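Local coordinates for protein putative DsbA oxidoreductase SCO1869 (Streptomyces coelicolor A3, PDB 3GL5) that probably acts as a thiol-disulfide oxidoreductase of the DsbA family, though its physiological substrate and cellular role remain unestablished, at residues 54-60 with 94-98; 138-142 with 155-159. One frame throughout, in Å; residues are numbered along the deposited sequence.

Contact 1: 54-60 with 94-98. With ACT (acetate ion), chain C.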
ATOM      1  N   VAL A  54       0.448  -7.811 -31.858  1.00 34.78           N
ATOM      2  CA  VAL A  54       1.712  -7.069 -31.696  1.00 34.50           C
ATOM      3  C   VAL A  54       2.060  -6.403 -33.019  1.00 34.78           C
ATOM      4  O   VAL A  54       2.024  -7.024 -34.069  1.00 35.30           O
ATOM      5  CB  VAL A  54       2.911  -7.986 -31.265  1.00 34.82           C
ATOM      6  CG1 VAL A  54       4.117  -7.138 -30.747  1.00 33.21           C
ATOM      7  CG2 VAL A  54       2.477  -9.002 -30.220  1.00 32.84           C
ATOM      8  N   GLN A  55       2.409  -5.131 -32.957  1.00 35.53           N
ATOM      9  CA  GLN A  55       2.602  -4.307 -34.146  1.00 36.25           C
ATOM     10  C   GLN A  55       3.923  -3.553 -33.988  1.00 35.88           C
ATOM     11  O   GLN A  55       4.294  -3.219 -32.864  1.00 34.91           O
ATOM     12  CB  GLN A  55       1.476  -3.282 -34.170  1.00 36.45           C
ATOM     13  CG  GLN A  55       0.798  -3.129 -35.509  1.00 40.22           C
ATOM     14  CD  GLN A  55      -0.200  -1.998 -35.493  1.00 43.36           C
ATOM     15  OE1 GLN A  55      -0.352  -1.287 -34.491  1.00 45.47           O
ATOM     16  NE2 GLN A  55      -0.908  -1.832 -36.603  1.00 45.90           N
ATOM     17  N   PRO A  56       4.619  -3.238 -35.099  1.00 35.69           N
ATOM     18  CA  PRO A  56       5.767  -2.320 -34.930  1.00 35.46           C
ATOM     19  C   PRO A  56       5.287  -0.928 -34.550  1.00 35.98           C
ATOM     20  O   PRO A  56       4.287  -0.455 -35.093  1.00 36.48           O
ATOM     21  CB  PRO A  56       6.443  -2.304 -36.301  1.00 35.43           C
ATOM     22  CG  PRO A  56       5.824  -3.472 -37.072  1.00 35.78           C
ATOM     23  CD  PRO A  56       4.466  -3.724 -36.481  1.00 35.63           C
ATOM     24  N   VAL A  57       5.969  -0.287 -33.601  1.00 35.99           N
ATOM     25  CA  VAL A  57       5.580   1.049 -33.140  1.00 36.22           C
ATOM     26  C   VAL A  57       5.459   2.029 -34.319  1.00 37.13           C
ATOM     27  O   VAL A  57       4.521   2.825 -34.405  1.00 36.85           O
ATOM     28  CB  VAL A  57       6.575   1.621 -32.060  1.00 35.79           C
ATOM     29  CG1 VAL A  57       6.350   3.120 -31.849  1.00 34.74           C
ATOM     30  CG2 VAL A  57       6.423   0.896 -30.754  1.00 33.76           C
ATOM     31  N   LEU A  58       6.406   1.945 -35.241  1.00 38.06           N
ATOM     32  CA  LEU A  58       6.530   2.967 -36.264  1.00 39.62           C
ATOM     33  C   LEU A  58       5.367   2.846 -37.295  1.00 39.85           C
ATOM     34  O   LEU A  58       4.826   3.858 -37.759  1.00 39.53           O
ATOM     35  CB  LEU A  58       7.883   2.794 -36.920  1.00 40.34           C
ATOM     36  CG  LEU A  58       8.631   4.017 -37.394  1.00 42.73           C
ATOM     37  CD1 LEU A  58       9.849   4.206 -36.481  1.00 42.23           C
ATOM     38  CD2 LEU A  58       9.002   3.709 -38.849  1.00 42.86           C
ATOM     39  N   THR A  59       4.978   1.596 -37.580  1.00 39.99           N
ATOM     40  CA  THR A  59       3.775   1.240 -38.339  1.00 40.76           C
ATOM     41  C   THR A  59       2.521   1.793 -37.683  1.00 40.31           C
ATOM     42  O   THR A  59       1.656   2.359 -38.361  1.00 40.11           O
ATOM     43  CB  THR A  59       3.625  -0.310 -38.451  1.00 41.25           C
ATOM     44  OG1 THR A  59       4.829  -0.857 -38.980  1.00 42.22           O
ATOM     45  CG2 THR A  59       2.459  -0.712 -39.348  1.00 41.51           C
HETATM   46  N   MSE A  60       2.420   1.608 -36.365  0.50 39.90           N
HETATM   47  CA  MSE A  60       1.292   2.114 -35.576  0.50 39.61           C
HETATM   48  C   MSE A  60       1.150   3.627 -35.698  0.50 39.71           C
HETATM   49  O   MSE A  60       0.047   4.139 -35.876  0.50 39.51           O
HETATM   50  CB  MSE A  60       1.435   1.725 -34.098  0.50 39.52           C
HETATM   51  CG  MSE A  60       0.620   2.602 -33.139  0.50 38.83           C
HETATM   52 SE   MSE A  60       1.218   2.415 -31.285  0.35 38.94          SE
HETATM   53  CE  MSE A  60       2.124   4.111 -31.068  0.50 36.86           C
ATOM     54  N   ASP A  94      12.710  -0.118 -34.538  1.00 34.33           N
ATOM     55  CA  ASP A  94      12.171  -1.478 -34.529  1.00 34.33           C
ATOM     56  C   ASP A  94      11.536  -1.888 -33.240  1.00 33.66           C
ATOM     57  O   ASP A  94      11.505  -3.074 -32.955  1.00 34.31           O
ATOM     58  CB  ASP A  94      13.241  -2.524 -34.866  1.00 34.74           C
ATOM     59  CG  ASP A  94      13.907  -2.275 -36.199  1.00 36.81           C
ATOM     60  OD1 ASP A  94      13.239  -1.810 -37.165  1.00 38.76           O
ATOM     61  OD2 ASP A  94      15.125  -2.543 -36.270  1.00 40.87           O
ATOM     62  N   ARG A  95      11.065  -0.931 -32.449  1.00 32.90           N
ATOM     63  CA  ARG A  95      10.264  -1.252 -31.260  1.00 32.11           C
ATOM     64  C   ARG A  95       8.896  -1.774 -31.681  1.00 31.91           C
ATOM     65  O   ARG A  95       8.409  -1.488 -32.786  1.00 30.67           O
ATOM     66  CB  ARG A  95      10.102  -0.036 -30.371  1.00 32.11           C
ATOM     67  CG  ARG A  95      11.427   0.466 -29.665  1.00 33.55           C
ATOM     68  CD  ARG A  95      11.140   1.251 -28.358  1.00 30.33           C
ATOM     69  NE  ARG A  95      10.185   2.343 -28.566  1.00 28.64           N
ATOM     70  CZ  ARG A  95       8.871   2.245 -28.360  1.00 32.47           C
ATOM     71  NH1 ARG A  95       8.329   1.094 -27.939  1.00 31.32           N
ATOM     72  NH2 ARG A  95       8.091   3.309 -28.593  1.00 32.02           N
ATOM     73  N   ASP A  96       8.318  -2.599 -30.817  1.00 31.58           N
ATOM     74  CA  ASP A  96       7.001  -3.142 -31.056  1.00 31.77           C
ATOM     75  C   ASP A  96       6.079  -2.696 -29.933  1.00 32.41           C
ATOM     76  O   ASP A  96       6.501  -2.025 -28.968  1.00 33.08           O
ATOM     77  CB  ASP A  96       7.036  -4.666 -31.232  1.00 30.72           C
ATOM     78  CG  ASP A  96       7.435  -5.420 -29.946  1.00 32.56           C
ATOM     79  OD1 ASP A  96       7.992  -4.832 -28.995  1.00 29.90           O
ATOM     80  OD2 ASP A  96       7.197  -6.647 -29.899  1.00 32.24           O
ATOM     81  N   HIS A  97       4.810  -3.051 -30.068  1.00 32.64           N
ATOM     82  CA  HIS A  97       3.794  -2.553 -29.195  1.00 32.92           C
ATOM     83  C   HIS A  97       2.664  -3.577 -29.140  1.00 32.48           C
ATOM     84  O   HIS A  97       2.259  -4.093 -30.172  1.00 31.25           O
ATOM     85  CB  HIS A  97       3.300  -1.228 -29.773  1.00 33.95           C
ATOM     86  CG  HIS A  97       2.056  -0.720 -29.135  1.00 36.88           C
ATOM     87  ND1 HIS A  97       2.042   0.387 -28.308  1.00 44.49           N
ATOM     88  CD2 HIS A  97       0.773  -1.145 -29.216  1.00 40.65           C
ATOM     89  CE1 HIS A  97       0.803   0.610 -27.895  1.00 43.62           C
ATOM     90  NE2 HIS A  97       0.018  -0.315 -28.420  1.00 42.68           N
ATOM     91  N   GLY A  98       2.133  -3.835 -27.938  1.00 32.25           N
ATOM     92  CA  GLY A  98       1.061  -4.828 -27.754  1.00 31.14           C
ATOM     93  C   GLY A  98       0.270  -4.654 -26.466  1.00 31.65           C
ATOM     94  O   GLY A  98       0.326  -3.607 -25.792  1.00 31.00           O
TER
HETATM   95  C   ACT C 302       4.473   2.644 -27.522  1.00 62.09           C
HETATM   96  O   ACT C 302       4.237   1.443 -27.294  1.00 62.70           O
HETATM   97  OXT ACT C 302       5.636   2.852 -27.885  1.00 60.82           O
HETATM   98  CH3 ACT C 302       3.424   3.721 -27.376  1.00 62.57           C
HETATM   99  O   HOH W   1       8.944   0.428 -34.802  1.00 30.60           O
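His97 and Met60, a selenomethionine, both set CG anti to the backbone N, His97 with chi1 168°, which carries the imidazole and the selenium to the same side of the backbone pairing. There SE lies above the middle of the His97 ring, 3.8 Å from its centroid, the two side chains crossing at about a right angle. This Met-aromatic contact is that of one of two deposited Met60 conformers, so its occupancy is doubtful. Arg95 bends at its third torsion (chi3 -53°), folding the guanidinium back so that Val57 CG2 rests over one face, 3.4 Å from Arg95 NH1. An acetate ion, probably from the crystallisation liquor, lies at the edges of both flat groups: its OXT takes a 2.6 Å bond from Arg95 NH2 and a weak one from NH1, while its O accepts from His97 ND1, also at 2.6 Å. The cationic arginine and the imidazole N-H thus hold one carboxylate, each by a different oxygen.

Beneath this polar cluster Gln55 and His97 form a hydrogen-bonded antiparallel pair: Gln55 N reaches His97 O at 3.0 Å, and the return bond is weak. Pro56, at the N-cap of the helix, forms the non-hydrogen-bonded pair with Asp96; beyond it Val57 N donates to Arg95 O at 2.8 Å. A water accepts from Leu58 N and donates to that same oxygen.

Asp96 OD2 is hydrogen-bonded to Ser133 OG, and Phe135 packs on Asp96 and Val54. Arg95 also forms a salt bridge with Glu76, so the ribbon 55-56/96-97, which runs straight into helix 57-64, is joined to helix 69-85 through Arg95 and meets the loop carrying Ser133 and Phe135 through Asp96 and Val54.

Contact 2: 138-142 with 155-159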
ATOM      1  N   ASP A 138       4.996 -15.495 -23.170  1.00 33.10           N
ATOM      2  CA  ASP A 138       4.948 -15.805 -21.758  1.00 33.79           C
ATOM      3  C   ASP A 138       6.314 -16.175 -21.204  1.00 32.77           C
ATOM      4  O   ASP A 138       6.677 -15.735 -20.120  1.00 31.85           O
ATOM      5  CB  ASP A 138       3.941 -16.929 -21.513  1.00 35.21           C
ATOM      6  CG  ASP A 138       2.513 -16.422 -21.371  1.00 38.59           C
ATOM      7  OD1 ASP A 138       2.259 -15.196 -21.556  1.00 43.51           O
ATOM      8  OD2 ASP A 138       1.639 -17.263 -21.063  1.00 43.60           O
ATOM      9  N   GLU A 139       7.082 -16.954 -21.964  1.00 32.71           N
ATOM     10  CA  GLU A 139       8.416 -17.340 -21.530  1.00 33.26           C
ATOM     11  C   GLU A 139       9.354 -16.129 -21.339  1.00 32.91           C
ATOM     12  O   GLU A 139      10.133 -16.084 -20.390  1.00 32.58           O
ATOM     13  CB  GLU A 139       9.009 -18.422 -22.434  1.00 33.73           C
ATOM     14  CG  GLU A 139       8.418 -19.834 -22.151  1.00 36.77           C
ATOM     15  CD  GLU A 139       8.456 -20.188 -20.669  1.00 38.42           C
ATOM     16  OE1 GLU A 139       9.490 -19.935 -20.024  1.00 41.52           O
ATOM     17  OE2 GLU A 139       7.456 -20.704 -20.136  1.00 40.34           O
ATOM     18  N   ARG A 140       9.223 -15.127 -22.198  1.00 32.64           N
ATOM     19  CA  ARG A 140       9.919 -13.844 -21.980  1.00 32.82           C
ATOM     20  C   ARG A 140       9.567 -13.203 -20.631  1.00 31.80           C
ATOM     21  O   ARG A 140      10.446 -12.779 -19.884  1.00 31.83           O
ATOM     22  CB  ARG A 140       9.636 -12.850 -23.098  1.00 32.60           C
ATOM     23  CG  ARG A 140      10.552 -11.640 -23.076  1.00 34.40           C
ATOM     24  CD  ARG A 140      11.964 -12.134 -23.109  1.00 37.15           C
ATOM     25  NE  ARG A 140      12.954 -11.088 -22.889  1.00 41.15           N
ATOM     26  CZ  ARG A 140      14.159 -11.305 -22.356  1.00 41.21           C
ATOM     27  NH1 ARG A 140      14.496 -12.525 -21.947  1.00 36.58           N
ATOM     28  NH2 ARG A 140      15.016 -10.289 -22.199  1.00 41.42           N
ATOM     29  N   LEU A 141       8.287 -13.148 -20.320  1.00 31.47           N
ATOM     30  CA  LEU A 141       7.850 -12.597 -19.035  1.00 31.35           C
ATOM     31  C   LEU A 141       8.374 -13.425 -17.877  1.00 30.96           C
ATOM     32  O   LEU A 141       8.769 -12.874 -16.857  1.00 31.92           O
ATOM     33  CB  LEU A 141       6.325 -12.468 -18.970  1.00 30.83           C
ATOM     34  CG  LEU A 141       5.766 -11.699 -20.171  1.00 31.31           C
ATOM     35  CD1 LEU A 141       4.226 -11.625 -20.153  1.00 29.78           C
ATOM     36  CD2 LEU A 141       6.403 -10.290 -20.296  1.00 30.65           C
ATOM     37  N   VAL A 142       8.408 -14.738 -18.039  1.00 30.41           N
ATOM     38  CA  VAL A 142       8.935 -15.571 -17.004  1.00 29.88           C
ATOM     39  C   VAL A 142      10.407 -15.208 -16.715  1.00 30.16           C
ATOM     40  O   VAL A 142      10.799 -14.996 -15.550  1.00 29.76           O
ATOM     41  CB  VAL A 142       8.754 -17.034 -17.376  1.00 30.18           C
ATOM     42  CG1 VAL A 142       9.436 -17.921 -16.361  1.00 30.27           C
ATOM     43  CG2 VAL A 142       7.272 -17.372 -17.460  1.00 27.71           C
ATOM     44  N   VAL A 155       5.145 -17.462 -11.123  1.00 33.06           N
ATOM     45  CA  VAL A 155       4.919 -16.431 -12.109  1.00 32.40           C
ATOM     46  C   VAL A 155       4.119 -17.051 -13.229  1.00 31.93           C
ATOM     47  O   VAL A 155       3.203 -16.449 -13.755  1.00 32.59           O
ATOM     48  CB  VAL A 155       6.271 -15.852 -12.574  1.00 32.50           C
ATOM     49  CG1 VAL A 155       6.199 -15.308 -13.990  1.00 31.99           C
ATOM     50  CG2 VAL A 155       6.712 -14.780 -11.593  1.00 32.24           C
ATOM     51  N   ARG A 156       4.449 -18.299 -13.527  1.00 32.35           N
ATOM     52  CA  ARG A 156       3.779 -19.115 -14.524  1.00 32.37           C
ATOM     53  C   ARG A 156       2.338 -19.427 -14.175  1.00 32.52           C
ATOM     54  O   ARG A 156       1.467 -19.408 -15.066  1.00 32.88           O
ATOM     55  CB  ARG A 156       4.530 -20.440 -14.719  1.00 32.60           C
ATOM     56  CG  ARG A 156       5.694 -20.329 -15.662  1.00 32.75           C
ATOM     57  CD  ARG A 156       5.995 -21.670 -16.285  1.00 35.72           C
ATOM     58  NE  ARG A 156       7.154 -21.561 -17.166  1.00 37.15           N
ATOM     59  CZ  ARG A 156       8.414 -21.579 -16.740  1.00 37.87           C
ATOM     60  NH1 ARG A 156       8.688 -21.700 -15.446  1.00 37.63           N
ATOM     61  NH2 ARG A 156       9.411 -21.473 -17.609  1.00 39.55           N
ATOM     62  N   ALA A 157       2.087 -19.719 -12.896  1.00 31.87           N
ATOM     63  CA  ALA A 157       0.717 -19.921 -12.413  1.00 31.49           C
ATOM     64  C   ALA A 157      -0.117 -18.652 -12.619  1.00 31.20           C
ATOM     65  O   ALA A 157      -1.246 -18.731 -13.066  1.00 31.21           O
ATOM     66  CB  ALA A 157       0.709 -20.340 -10.944  1.00 31.19           C
ATOM     67  N   VAL A 158       0.441 -17.488 -12.300  1.00 31.66           N
ATOM     68  CA  VAL A 158      -0.274 -16.215 -12.544  1.00 32.28           C
ATOM     69  C   VAL A 158      -0.600 -16.039 -14.052  1.00 32.67           C
ATOM     70  O   VAL A 158      -1.712 -15.696 -14.428  1.00 33.00           O
ATOM     71  CB  VAL A 158       0.487 -15.010 -11.932  1.00 32.28           C
ATOM     72  CG1 VAL A 158      -0.107 -13.680 -12.403  1.00 31.86           C
ATOM     73  CG2 VAL A 158       0.426 -15.081 -10.417  1.00 31.58           C
ATOM     74  N   LEU A 159       0.366 -16.357 -14.902  1.00 33.41           N
ATOM     75  CA  LEU A 159       0.196 -16.235 -16.334  1.00 34.08           C
ATOM     76  C   LEU A 159      -0.788 -17.247 -16.875  1.00 34.82           C
ATOM     77  O   LEU A 159      -1.513 -16.943 -17.829  1.00 36.42           O
ATOM     78  CB  LEU A 159       1.536 -16.372 -17.039  1.00 33.52           C
ATOM     79  CG  LEU A 159       2.365 -15.104 -16.925  1.00 35.02           C
ATOM     80  CD1 LEU A 159       3.828 -15.360 -17.289  1.00 33.93           C
ATOM     81  CD2 LEU A 159       1.764 -14.007 -17.793  1.00 33.40           C
TER
HETATM   82  O   HOH W   2      -1.014 -16.821 -20.556  1.00 51.90           O
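Arg156 grips Glu139 side-on, NE and NH2 each serving a different carboxylate oxygen. NE donates to OE2 of Glu139 at 3.1 Å, close to the guanidinium plane and on the syn lone pair; Arg156 NH2 meets Glu139 OE1 at 2.9 Å, tilted somewhat from that plane, and adds a weak bond to OE2. The two flat groups are nearly coplanar, 21° apart, and the paired bonds should restrict rotation of both. Arg156 stays extended from CG to NE and crosses the gap between the helices, whereas Glu139 is bent at chi2 (-50°), curling its carboxylate back to the meeting point.

Under the salt bridge lies Val142, whose CG1 sits over one face of the guanidinium, toward its rim, 3.8 Å from Arg156 CZ. Its other methyl, CG2, faces the hydrophobic seam, 4.0 Å from Leu159 CD1 and 4.2 Å from Val155 CG1. An alanine here would take away the methyl over that face as well as CG2, and would probably leave the guanidinium without this apolar support and open a gap beside Leu159 and Val155.

The pairing is that of a helical hairpin: consecutive helices 138-147 and 152-160 run roughly antiparallel, at 144° between the short segments, in the helical region that DsbA-like proteins insert into the thioredoxin fold. At the Asp138 end of the seam, CD2 of Leu159 packs 4.2 Å from Leu141 CD1, and the Leu159 and Asp138 side chains slide past each other in opposite directions. A water donates to both Asp138 OD2 (2.7 Å) and the backbone O of Leu159, tying the two helices once more.

Farther out, helix 101-111 packs against both helices: Leu103 packs on Leu141, Leu109 touches Val155 and Val158, and Arg105 donates to the carbonyl of Val158.

Contact 1 closes before contact 2 opens along the chain, and both lie in the helical region characteristic of the DsbA family. Their centres are 22 Å apart and their nearest atoms about 9 Å, so neither touches the other. The bound sodium ion lies much nearer contact 1: the side chain of Asp96 is about 4 Å from it, that of Leu141 about 9 Å. Asp96 is thus near the site formed by Gly126, Asn127, Asp130 and Arg132, and from contact 2 Arg140 reaches that site by a salt bridge with Asp130. Of the two contacts, 54-60 with 94-98 is the one close to the Cys13-Cys16 disulfide, probably the redox centre, with His97 near but not touching it.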